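PDB 6I50: Sfrice_029225 from Spodoptera frugiperda, which probably acts as a secreted trimeric cytokine of the tumour necrosis factor family that engages a cell-surface receptor. Local coordinates for residues A6-N11 with P54-T59; H37-P42 with S146-E151; H61-H66 with G132-V137. All blocks are in the same frame, centred on the assembly; numbering follows the deposited sequence.

Contact 1 of 3, residues A6-N11 with P54-T59; sequences AHFHGN and PTLTRT
Phe8 and Leu56 meet between the two sheets of the TNF jelly-roll β-sandwich, Phe8 on strand 5-10 of one sheet and Leu56 on strand 55-56, an outermost strand of the other. The packing is carried by side chains against side chains and carbonyl groups. Phe8 has CG anti to its own carbonyl carbon (chi1 -49°), beside the backbone N, and its ring reaches toward strand 55-56. Its CE1 lies 3.6 Å from Leu56 CB, and the neighbouring CD1 is 4.1 Å from Leu56 CD2. The two side chains slide past each other in opposite directions, bringing Leu56 CD1 over one face of the ring. At the far tip of the ring, Phe8 CZ comes 3.9 Å from Thr55 C. An alanine at Phe8 would probably open a gap between the sheets, with Leu56 CB and the Pro54 carbonyl losing the ring they now pack against. Trp40 and Pro42 of strand 40-42 and Val62 of strand 62-63 also pack on Phe8, and Trp40 touches Leu56 as well. His7, next along the strand, instead packs on Ala125 of the second subunit. Nearer the start of the strand, Ala6 points at Pro54, its CB 4.2 Å from Pro54 CD. The Pro54 carbonyl is shared by both residues: its O is 3.6 Å from Ala6 CB and lies in the plane of the Phe8 ring, at the edge, 3.8 Å from Phe8 CZ.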
loop_
_atom_site.group_PDB
_atom_site.type_symbol
_atom_site.label_atom_id
_atom_site.label_comp_id
_atom_site.label_asym_id
_atom_site.label_seq_id
_atom_site.Cartn_x
_atom_site.Cartn_y
_atom_site.Cartn_z
ATOM N N ALA A 6 -10.948 -11.470 -3.042
ATOM C CA ALA A 6 -10.337 -12.082 -4.213
ATOM C C ALA A 6 -9.051 -11.341 -4.549
ATOM O O ALA A 6 -8.921 -10.140 -4.295
ATOM C CB ALA A 6 -11.292 -12.073 -5.416
ATOM N N HIS A 7 -8.100 -12.077 -5.122
ATOM C CA HIS A 7 -6.844 -11.517 -5.595
ATOM C C HIS A 7 -6.611 -12.015 -7.012
ATOM O O HIS A 7 -6.687 -13.219 -7.261
ATOM C CB HIS A 7 -5.671 -11.925 -4.697
ATOM C CG HIS A 7 -4.355 -11.365 -5.136
ATOM N ND1 HIS A 7 -3.905 -10.123 -4.739
ATOM C CD2 HIS A 7 -3.392 -11.874 -5.941
ATOM C CE1 HIS A 7 -2.715 -9.898 -5.270
ATOM N NE2 HIS A 7 -2.380 -10.946 -6.001
ATOM N N PHE A 8 -6.366 -11.093 -7.937
ATOM C CA PHE A 8 -6.098 -11.423 -9.332
ATOM C C PHE A 8 -4.735 -10.858 -9.697
ATOM O O PHE A 8 -4.446 -9.695 -9.396
ATOM C CB PHE A 8 -7.178 -10.845 -10.252
ATOM C CG PHE A 8 -8.571 -11.150 -9.799
ATOM C CD1 PHE A 8 -9.163 -12.358 -10.126
ATOM C CD2 PHE A 8 -9.278 -10.244 -9.018
ATOM C CE1 PHE A 8 -10.449 -12.656 -9.703
ATOM C CE2 PHE A 8 -10.566 -10.530 -8.595
ATOM C CZ PHE A 8 -11.146 -11.746 -8.933
ATOM N N HIS A 9 -3.899 -11.662 -10.348
ATOM C CA HIS A 9 -2.551 -11.200 -10.642
ATOM C C HIS A 9 -2.220 -11.413 -12.114
ATOM O O HIS A 9 -2.919 -12.126 -12.841
ATOM C CB HIS A 9 -1.497 -11.875 -9.733
ATOM C CG HIS A 9 -1.520 -13.373 -9.755
ATOM N ND1 HIS A 9 -1.233 -14.129 -8.638
ATOM C CD2 HIS A 9 -1.754 -14.255 -10.756
ATOM C CE1 HIS A 9 -1.308 -15.412 -8.944
ATOM N NE2 HIS A 9 -1.621 -15.517 -10.223
ATOM N N GLY A 10 -1.154 -10.748 -12.553
ATOM C CA GLY A 10 -0.775 -10.820 -13.952
ATOM C C GLY A 10 -0.330 -12.223 -14.322
ATOM O O GLY A 10 0.427 -12.868 -13.596
ATOM N N ASN A 11 -0.804 -12.694 -15.476
ATOM C CA ASN A 11 -0.508 -14.060 -15.906
ATOM C C ASN A 11 -0.657 -14.131 -17.418
ATOM O O ASN A 11 -1.783 -14.157 -17.926
ATOM C CB ASN A 11 -1.431 -15.055 -15.212
ATOM C CG ASN A 11 -0.966 -16.490 -15.363
ATOM O OD1 ASN A 11 -0.175 -16.811 -16.248
ATOM N ND2 ASN A 11 -1.459 -17.364 -14.494
ATOM N N PRO A 54 -15.893 -11.499 -5.207
ATOM C CA PRO A 54 -15.790 -10.878 -6.532
ATOM C C PRO A 54 -15.184 -11.848 -7.534
ATOM O O PRO A 54 -14.384 -12.718 -7.185
ATOM C CB PRO A 54 -14.867 -9.674 -6.294
ATOM C CG PRO A 54 -14.940 -9.421 -4.822
ATOM C CD PRO A 54 -15.128 -10.766 -4.186
ATOM N N THR A 55 -15.553 -11.675 -8.799
ATOM C CA THR A 55 -15.098 -12.564 -9.856
ATOM C C THR A 55 -14.478 -11.742 -10.979
ATOM O O THR A 55 -14.580 -10.514 -11.009
ATOM C CB THR A 55 -16.241 -13.448 -10.390
ATOM O OG1 THR A 55 -17.323 -12.622 -10.846
ATOM C CG2 THR A 55 -16.747 -14.386 -9.291
ATOM N N LEU A 56 -13.822 -12.438 -11.905
ATOM C CA LEU A 56 -13.087 -11.811 -12.998
ATOM C C LEU A 56 -13.789 -12.097 -14.319
ATOM O O LEU A 56 -14.024 -13.261 -14.666
ATOM C CB LEU A 56 -11.642 -12.316 -13.047
ATOM C CG LEU A 56 -10.726 -11.706 -14.112
ATOM C CD1 LEU A 56 -10.470 -10.242 -13.796
ATOM C CD2 LEU A 56 -9.417 -12.494 -14.208
ATOM N N THR A 57 -14.115 -11.038 -15.054
ATOM C CA THR A 57 -14.749 -11.185 -16.353
ATOM C C THR A 57 -13.698 -11.431 -17.437
ATOM O O THR A 57 -12.498 -11.220 -17.244
ATOM C CB THR A 57 -15.581 -9.948 -16.701
ATOM O OG1 THR A 57 -14.703 -8.880 -17.084
ATOM C CG2 THR A 57 -16.442 -9.510 -15.511
ATOM N N ARG A 58 -14.172 -11.864 -18.605
ATOM C CA ARG A 58 -13.269 -12.130 -19.719
ATOM C C ARG A 58 -12.693 -10.852 -20.321
ATOM O O ARG A 58 -11.727 -10.925 -21.089
ATOM C CB ARG A 58 -13.989 -12.932 -20.797
ATOM C CG ARG A 58 -14.991 -12.119 -21.595
ATOM C CD ARG A 58 -15.339 -12.786 -22.926
ATOM N NE ARG A 58 -14.243 -12.720 -23.892
ATOM C CZ ARG A 58 -13.959 -11.651 -24.632
ATOM N NH1 ARG A 58 -14.688 -10.549 -24.519
ATOM N NH2 ARG A 58 -12.944 -11.681 -25.485
ATOM N N THR A 59 -13.254 -9.688 -19.994
ATOM C CA THR A 59 -12.715 -8.405 -20.431
ATOM C C THR A 59 -11.666 -7.855 -19.476
ATOM O O THR A 59 -11.108 -6.787 -19.743
ATOM C CB THR A 59 -13.837 -7.370 -20.587
ATOM O OG1 THR A 59 -14.559 -7.261 -19.359
ATOM C CG2 THR A 59 -14.790 -7.776 -21.696
#

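Contact 2 of 3, residues H37-P42 with S146-E151; sequences HDVWYP and SLMQPE
His37, which meets Ser146 and Met148 here, has its ring anchored at NE2 by a hydrogen bond to OD1 of Asn139. The contact belongs to the TNF jelly roll: strands 40-42 and 144-161 both flank strand 5-10 in the same antiparallel sheet, and the chain just before the first approaches the second near the end of the strand between them. Ser146 OG lies in the plane of the His37 ring, at its ND1-CE1 edge, 3.5 Å from CE1 and 3.9 Å from ND1. With OG between its backbone N and carbonyl carbon (chi1 48°), Ser146 turns the hydroxyl to face this edge. Met148 covers the most ground. Its side chain is bent at both chi2 and chi3, which folds it back among His37, Val39 and Trp40 in place of an extended reach. The sulfur stands obliquely off the imidazole, SD 5.4 Å from the centroid of the His37 ring and 71° off its normal, a loose sulfur-aromatic approach. Val39 points at the same side chain, with CB 4.2 Å from Met148 CG. Ile76 of strand 68-80 lines His37, Trp40 and Ser146, while Val29 and Ser153 border Met148. The backbone turns sharply at Met148, which has the torsions of an inverse gamma turn; its Gln149 N to Leu147 O bond is weak at 3.2 Å. Leu147 O has a second partner in the hydroxyl of Ser153. The Met148 and Trp40 side chains cross obliquely, and the terminal methyl makes the closest apolar approach: Met148 CE lies 3.5 Å from Trp40 CZ3, with Trp40 CH2 at 3.8 Å and Trp40 CE3 at 4.0 Å flanking it.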
loop_
_atom_site.group_PDB
_atom_site.type_symbol
_atom_site.label_atom_id
_atom_site.label_comp_id
_atom_site.label_asym_id
_atom_site.label_seq_id
_atom_site.Cartn_x
_atom_site.Cartn_y
_atom_site.Cartn_z
ATOM N N HIS A 37 -6.367 -3.054 -18.518
ATOM C CA HIS A 37 -5.497 -4.199 -18.290
ATOM C C HIS A 37 -6.354 -5.458 -18.220
ATOM O O HIS A 37 -7.357 -5.496 -17.499
ATOM C CB HIS A 37 -4.699 -4.007 -16.997
ATOM C CG HIS A 37 -3.676 -2.913 -17.074
ATOM N ND1 HIS A 37 -2.353 -3.155 -17.378
ATOM C CD2 HIS A 37 -3.781 -1.574 -16.894
ATOM C CE1 HIS A 37 -1.686 -2.014 -17.379
ATOM N NE2 HIS A 37 -2.529 -1.038 -17.090
ATOM N N ASP A 38 -5.991 -6.482 -19.002
ATOM C CA ASP A 38 -6.872 -7.643 -19.084
ATOM C C ASP A 38 -6.122 -8.969 -19.013
ATOM O O ASP A 38 -6.701 -10.013 -19.337
ATOM C CB ASP A 38 -7.725 -7.593 -20.359
ATOM C CG ASP A 38 -6.895 -7.576 -21.632
ATOM O OD1 ASP A 38 -5.649 -7.651 -21.555
ATOM O OD2 ASP A 38 -7.499 -7.488 -22.722
ATOM N N VAL A 39 -4.859 -8.960 -18.595
ATOM C CA VAL A 39 -4.094 -10.197 -18.473
ATOM C C VAL A 39 -4.086 -10.622 -17.007
ATOM O O VAL A 39 -3.044 -10.994 -16.460
ATOM C CB VAL A 39 -2.668 -10.016 -19.031
ATOM C CG1 VAL A 39 -2.002 -11.359 -19.282
ATOM C CG2 VAL A 39 -2.712 -9.206 -20.320
ATOM N N TRP A 40 -5.249 -10.552 -16.361
ATOM C CA TRP A 40 -5.417 -10.957 -14.973
ATOM C C TRP A 40 -5.830 -12.420 -14.890
ATOM O O TRP A 40 -6.424 -12.978 -15.814
ATOM C CB TRP A 40 -6.492 -10.121 -14.267
ATOM C CG TRP A 40 -6.286 -8.644 -14.230
ATOM C CD1 TRP A 40 -7.180 -7.685 -14.616
ATOM C CD2 TRP A 40 -5.134 -7.944 -13.743
ATOM N NE1 TRP A 40 -6.651 -6.434 -14.408
ATOM C CE2 TRP A 40 -5.399 -6.565 -13.871
ATOM C CE3 TRP A 40 -3.907 -8.349 -13.212
ATOM C CZ2 TRP A 40 -4.479 -5.590 -13.492
ATOM C CZ3 TRP A 40 -2.995 -7.379 -12.842
ATOM C CH2 TRP A 40 -3.283 -6.020 -12.985
ATOM N N TYR A 41 -5.540 -13.032 -13.741
ATOM C CA TYR A 41 -5.993 -14.380 -13.463
ATOM C C TYR A 41 -6.076 -14.533 -11.953
ATOM O O TYR A 41 -5.193 -14.035 -11.241
ATOM C CB TYR A 41 -5.053 -15.441 -14.049
ATOM C CG TYR A 41 -5.684 -16.809 -14.126
ATOM C CD1 TYR A 41 -6.449 -17.176 -15.223
ATOM C CD2 TYR A 41 -5.525 -17.728 -13.097
ATOM C CE1 TYR A 41 -7.041 -18.424 -15.298
ATOM C CE2 TYR A 41 -6.114 -18.981 -13.162
ATOM C CZ TYR A 41 -6.871 -19.321 -14.266
ATOM O OH TYR A 41 -7.460 -20.562 -14.341
ATOM N N PRO A 42 -7.104 -15.203 -11.436
ATOM C CA PRO A 42 -7.201 -15.384 -9.981
ATOM C C PRO A 42 -6.017 -16.164 -9.421
ATOM O O PRO A 42 -5.558 -17.148 -10.009
ATOM C CB PRO A 42 -8.515 -16.160 -9.809
ATOM C CG PRO A 42 -8.758 -16.804 -11.140
ATOM C CD PRO A 42 -8.235 -15.823 -12.145
ATOM N N SER A 146 3.793 -2.851 -19.457
ATOM C CA SER A 146 3.853 -3.334 -18.086
ATOM C C SER A 146 4.200 -4.816 -18.082
ATOM O O SER A 146 3.970 -5.532 -19.061
ATOM C CB SER A 146 2.530 -3.096 -17.342
ATOM O OG SER A 146 1.425 -3.519 -18.120
ATOM N N LEU A 147 4.768 -5.273 -16.966
ATOM C CA LEU A 147 5.115 -6.681 -16.787
ATOM C C LEU A 147 3.970 -7.377 -16.061
ATOM O O LEU A 147 3.704 -7.096 -14.885
ATOM C CB LEU A 147 6.423 -6.831 -16.015
ATOM C CG LEU A 147 7.690 -6.399 -16.745
ATOM C CD1 LEU A 147 8.902 -6.554 -15.838
ATOM C CD2 LEU A 147 7.864 -7.217 -18.015
ATOM N N MET A 148 3.295 -8.287 -16.756
ATOM C CA MET A 148 2.140 -8.976 -16.187
ATOM C C MET A 148 2.574 -10.349 -15.674
ATOM O O MET A 148 2.283 -11.402 -16.244
ATOM C CB MET A 148 1.016 -9.072 -17.214
ATOM C CG MET A 148 0.649 -7.731 -17.835
ATOM S SD MET A 148 0.411 -6.472 -16.568
ATOM C CE MET A 148 -0.854 -7.263 -15.626
ATOM N N GLN A 149 3.303 -10.303 -14.566
ATOM C CA GLN A 149 3.769 -11.471 -13.842
ATOM C C GLN A 149 3.177 -11.423 -12.440
ATOM O O GLN A 149 2.927 -10.331 -11.917
ATOM C CB GLN A 149 5.305 -11.512 -13.781
ATOM C CG GLN A 149 5.968 -11.550 -15.164
ATOM C CD GLN A 149 7.475 -11.343 -15.115
ATOM O OE1 GLN A 149 7.989 -10.595 -14.286
ATOM N NE2 GLN A 149 8.189 -12.011 -16.010
ATOM N N PRO A 150 2.908 -12.581 -11.818
ATOM C CA PRO A 150 2.035 -12.581 -10.631
ATOM C C PRO A 150 2.570 -11.752 -9.482
ATOM O O PRO A 150 1.796 -11.096 -8.777
ATOM C CB PRO A 150 1.954 -14.070 -10.260
ATOM C CG PRO A 150 2.329 -14.799 -11.493
ATOM C CD PRO A 150 3.326 -13.940 -12.199
ATOM N N GLU A 151 3.880 -11.773 -9.266
ATOM C CA GLU A 151 4.468 -11.009 -8.177
ATOM C C GLU A 151 4.596 -9.522 -8.495
ATOM O O GLU A 151 4.859 -8.735 -7.579
ATOM C CB GLU A 151 5.839 -11.594 -7.824
ATOM C CG GLU A 151 6.968 -11.225 -8.793
ATOM C CD GLU A 151 7.007 -12.070 -10.052
ATOM O OE1 GLU A 151 6.107 -12.917 -10.264
ATOM O OE2 GLU A 151 7.961 -11.887 -10.837
#

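Contact 3 of 3, residues H61-H66 with G132-V137; sequences HVHVHH and GDRLAV
Val62 and Leu135 form an antiparallel hydrogen-bonded pair in the sheet of strands 55-56, 62-63 and 134-139 of the TNF jelly-roll sandwich, Val62 N giving to Leu135 O at 2.8 Å and Leu135 N returning to Val62 O at 2.9 Å. Their side chains lie on the buried, closely packed face of the sheet, CB to CB 4.2 Å. Val64 widens this apolar patch, its CG2 4.4 Å from Leu135 CD1. Backbone bonds continue beyond the paired strands: Val64 N gives to Asp133 O, and Gly132 N to Val64 O at 2.8 Å. The face carrying His63 and Arg134, by contrast, is polar and partly exposed to solvent. There the guanidinium lies flat on the imidazole, centres 3.6 Å apart and planes 18° from parallel. His63 swings CG anti to its backbone N (chi1 -175°), and both side chains run alongside, pointing the same way. NE2 of His63 is close to NH2 of Arg134 at an angle too poor for a hydrogen bond, so stacking carries the pair, and a positive charge on His63 would probably be unwelcome beside the arginine. Arg134 NH1 bonds to Gly132 O at 2.9 Å, which, with the stack, helps hold the turn of the guanidinium; Gly132 O lies in the guanidinium plane. CE1 of His65 sits over the centre of the other imidazole face. At the far end His61 CD2 packs 3.4 Å from Ala136 CB. Strand 62-63 lies between 55-56 and 134-139, the latter pairing onward with 84-92, while Val62 reaches across the sandwich to Ile155 and Leu157 of strand 144-161.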
loop_
_atom_site.group_PDB
_atom_site.type_symbol
_atom_site.label_atom_id
_atom_site.label_comp_id
_atom_site.label_asym_id
_atom_site.label_seq_id
_atom_site.Cartn_x
_atom_site.Cartn_y
_atom_site.Cartn_z
ATOM N N HIS A 61 -12.401 -7.106 -16.228
ATOM C CA HIS A 61 -13.038 -6.348 -15.162
ATOM C C HIS A 61 -13.238 -7.234 -13.940
ATOM O O HIS A 61 -13.520 -8.431 -14.061
ATOM C CB HIS A 61 -14.393 -5.795 -15.616
ATOM C CG HIS A 61 -14.298 -4.705 -16.637
ATOM N ND1 HIS A 61 -14.052 -4.952 -17.970
ATOM C CD2 HIS A 61 -14.449 -3.361 -16.525
ATOM C CE1 HIS A 61 -14.037 -3.809 -18.633
ATOM N NE2 HIS A 61 -14.274 -2.829 -17.778
ATOM N N VAL A 62 -13.082 -6.645 -12.761
ATOM C CA VAL A 62 -13.468 -7.301 -11.518
ATOM C C VAL A 62 -14.947 -7.026 -11.280
ATOM O O VAL A 62 -15.381 -5.869 -11.279
ATOM C CB VAL A 62 -12.614 -6.811 -10.339
ATOM C CG1 VAL A 62 -13.153 -7.377 -9.041
ATOM C CG2 VAL A 62 -11.161 -7.227 -10.531
ATOM N N HIS A 63 -15.716 -8.090 -11.089
ATOM C CA HIS A 63 -17.170 -8.043 -10.973
ATOM C C HIS A 63 -17.524 -8.195 -9.492
ATOM O O HIS A 63 -17.336 -9.268 -8.914
ATOM C CB HIS A 63 -17.759 -9.162 -11.836
ATOM C CG HIS A 63 -19.255 -9.187 -11.916
ATOM N ND1 HIS A 63 -20.074 -8.456 -11.085
ATOM C CD2 HIS A 63 -20.079 -9.890 -12.730
ATOM C CE1 HIS A 63 -21.337 -8.697 -11.391
ATOM N NE2 HIS A 63 -21.367 -9.567 -12.383
ATOM N N VAL A 64 -18.030 -7.119 -8.881
ATOM C CA VAL A 64 -18.392 -7.102 -7.462
ATOM C C VAL A 64 -19.811 -7.644 -7.321
ATOM O O VAL A 64 -20.708 -7.250 -8.074
ATOM C CB VAL A 64 -18.288 -5.674 -6.886
ATOM C CG1 VAL A 64 -18.733 -5.627 -5.411
ATOM C CG2 VAL A 64 -16.864 -5.118 -7.050
ATOM N N HIS A 65 -20.020 -8.551 -6.358
ATOM C CA HIS A 65 -21.329 -9.162 -6.155
ATOM C C HIS A 65 -21.992 -8.797 -4.833
ATOM O O HIS A 65 -23.158 -9.166 -4.630
ATOM C CB HIS A 65 -21.219 -10.691 -6.247
ATOM C CG HIS A 65 -20.691 -11.174 -7.557
ATOM N ND1 HIS A 65 -21.401 -11.066 -8.730
ATOM C CD2 HIS A 65 -19.509 -11.749 -7.879
ATOM C CE1 HIS A 65 -20.684 -11.564 -9.721
ATOM N NE2 HIS A 65 -19.532 -11.987 -9.231
ATOM N N HIS A 66 -21.294 -8.097 -3.935
ATOM C CA HIS A 66 -21.819 -7.787 -2.613
ATOM C C HIS A 66 -21.478 -6.348 -2.267
ATOM O O HIS A 66 -20.316 -5.939 -2.361
ATOM C CB HIS A 66 -21.243 -8.729 -1.554
ATOM C CG HIS A 66 -21.368 -10.172 -1.911
ATOM N ND1 HIS A 66 -20.444 -10.825 -2.699
ATOM C CD2 HIS A 66 -22.317 -11.086 -1.600
ATOM C CE1 HIS A 66 -20.815 -12.084 -2.851
ATOM N NE2 HIS A 66 -21.948 -12.267 -2.193
ATOM N N GLY A 132 -22.838 -5.458 -8.424
ATOM C CA GLY A 132 -22.990 -5.089 -9.815
ATOM C C GLY A 132 -21.928 -4.149 -10.350
ATOM O O GLY A 132 -21.870 -3.933 -11.566
ATOM N N ASP A 133 -21.094 -3.575 -9.486
ATOM C CA ASP A 133 -19.991 -2.750 -9.962
ATOM C C ASP A 133 -18.998 -3.592 -10.749
ATOM O O ASP A 133 -18.758 -4.759 -10.428
ATOM C CB ASP A 133 -19.252 -2.095 -8.798
ATOM C CG ASP A 133 -19.978 -0.895 -8.224
ATOM O OD1 ASP A 133 -21.053 -0.518 -8.737
ATOM O OD2 ASP A 133 -19.453 -0.320 -7.243
ATOM N N ARG A 134 -18.411 -2.985 -11.777
ATOM C CA ARG A 134 -17.230 -3.515 -12.441
ATOM C C ARG A 134 -16.066 -2.566 -12.191
ATOM O O ARG A 134 -16.239 -1.338 -12.197
ATOM C CB ARG A 134 -17.455 -3.688 -13.946
ATOM C CG ARG A 134 -18.008 -5.051 -14.339
ATOM C CD ARG A 134 -19.410 -5.285 -13.801
ATOM N NE ARG A 134 -20.068 -6.389 -14.488
ATOM C CZ ARG A 134 -21.343 -6.725 -14.327
ATOM N NH1 ARG A 134 -22.111 -6.046 -13.485
ATOM N NH2 ARG A 134 -21.857 -7.747 -15.008
ATOM N N LEU A 135 -14.888 -3.140 -11.948
ATOM C CA LEU A 135 -13.666 -2.374 -11.742
ATOM C C LEU A 135 -12.665 -2.746 -12.819
ATOM O O LEU A 135 -12.427 -3.932 -13.059
ATOM C CB LEU A 135 -13.057 -2.643 -10.367
ATOM C CG LEU A 135 -13.949 -2.338 -9.164
ATOM C CD1 LEU A 135 -13.238 -2.754 -7.879
ATOM C CD2 LEU A 135 -14.320 -0.866 -9.118
ATOM N N ALA A 136 -12.073 -1.738 -13.451
ATOM C CA ALA A 136 -11.006 -1.941 -14.421
ATOM C C ALA A 136 -9.871 -0.975 -14.124
ATOM O O ALA A 136 -10.095 0.126 -13.618
ATOM C CB ALA A 136 -11.493 -1.721 -15.859
ATOM N N VAL A 137 -8.654 -1.395 -14.446
ATOM C CA VAL A 137 -7.477 -0.539 -14.348
ATOM C C VAL A 137 -7.089 -0.122 -15.758
ATOM O O VAL A 137 -6.879 -0.976 -16.627
ATOM C CB VAL A 137 -6.307 -1.253 -13.653
ATOM C CG1 VAL A 137 -5.180 -0.265 -13.384
ATOM C CG2 VAL A 137 -6.758 -1.901 -12.355
#

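How the contacts relate
Contact 1 joins the two sheets of the sandwich, and the others lie to its sides: contact 2 in the sheet of strand 5-10, its centre about 9 Å away, and contact 3 in the opposite sheet, about 10 Å away. Probable backbone hydrogen bonds tie them, His9 N to Tyr41 O (2.8 Å) between contacts 1 and 2 and His63 N to Thr55 O (2.7 Å) between contacts 1 and 3. Leu56 CD2 also packs 3.4 Å from Trp40 O. Contacts 2 and 3 have centres about 17 Å apart, yet His37 N and Val137 O meet at 2.9 Å. Along the chain, both segments of contact 3 fall between those of contact 2.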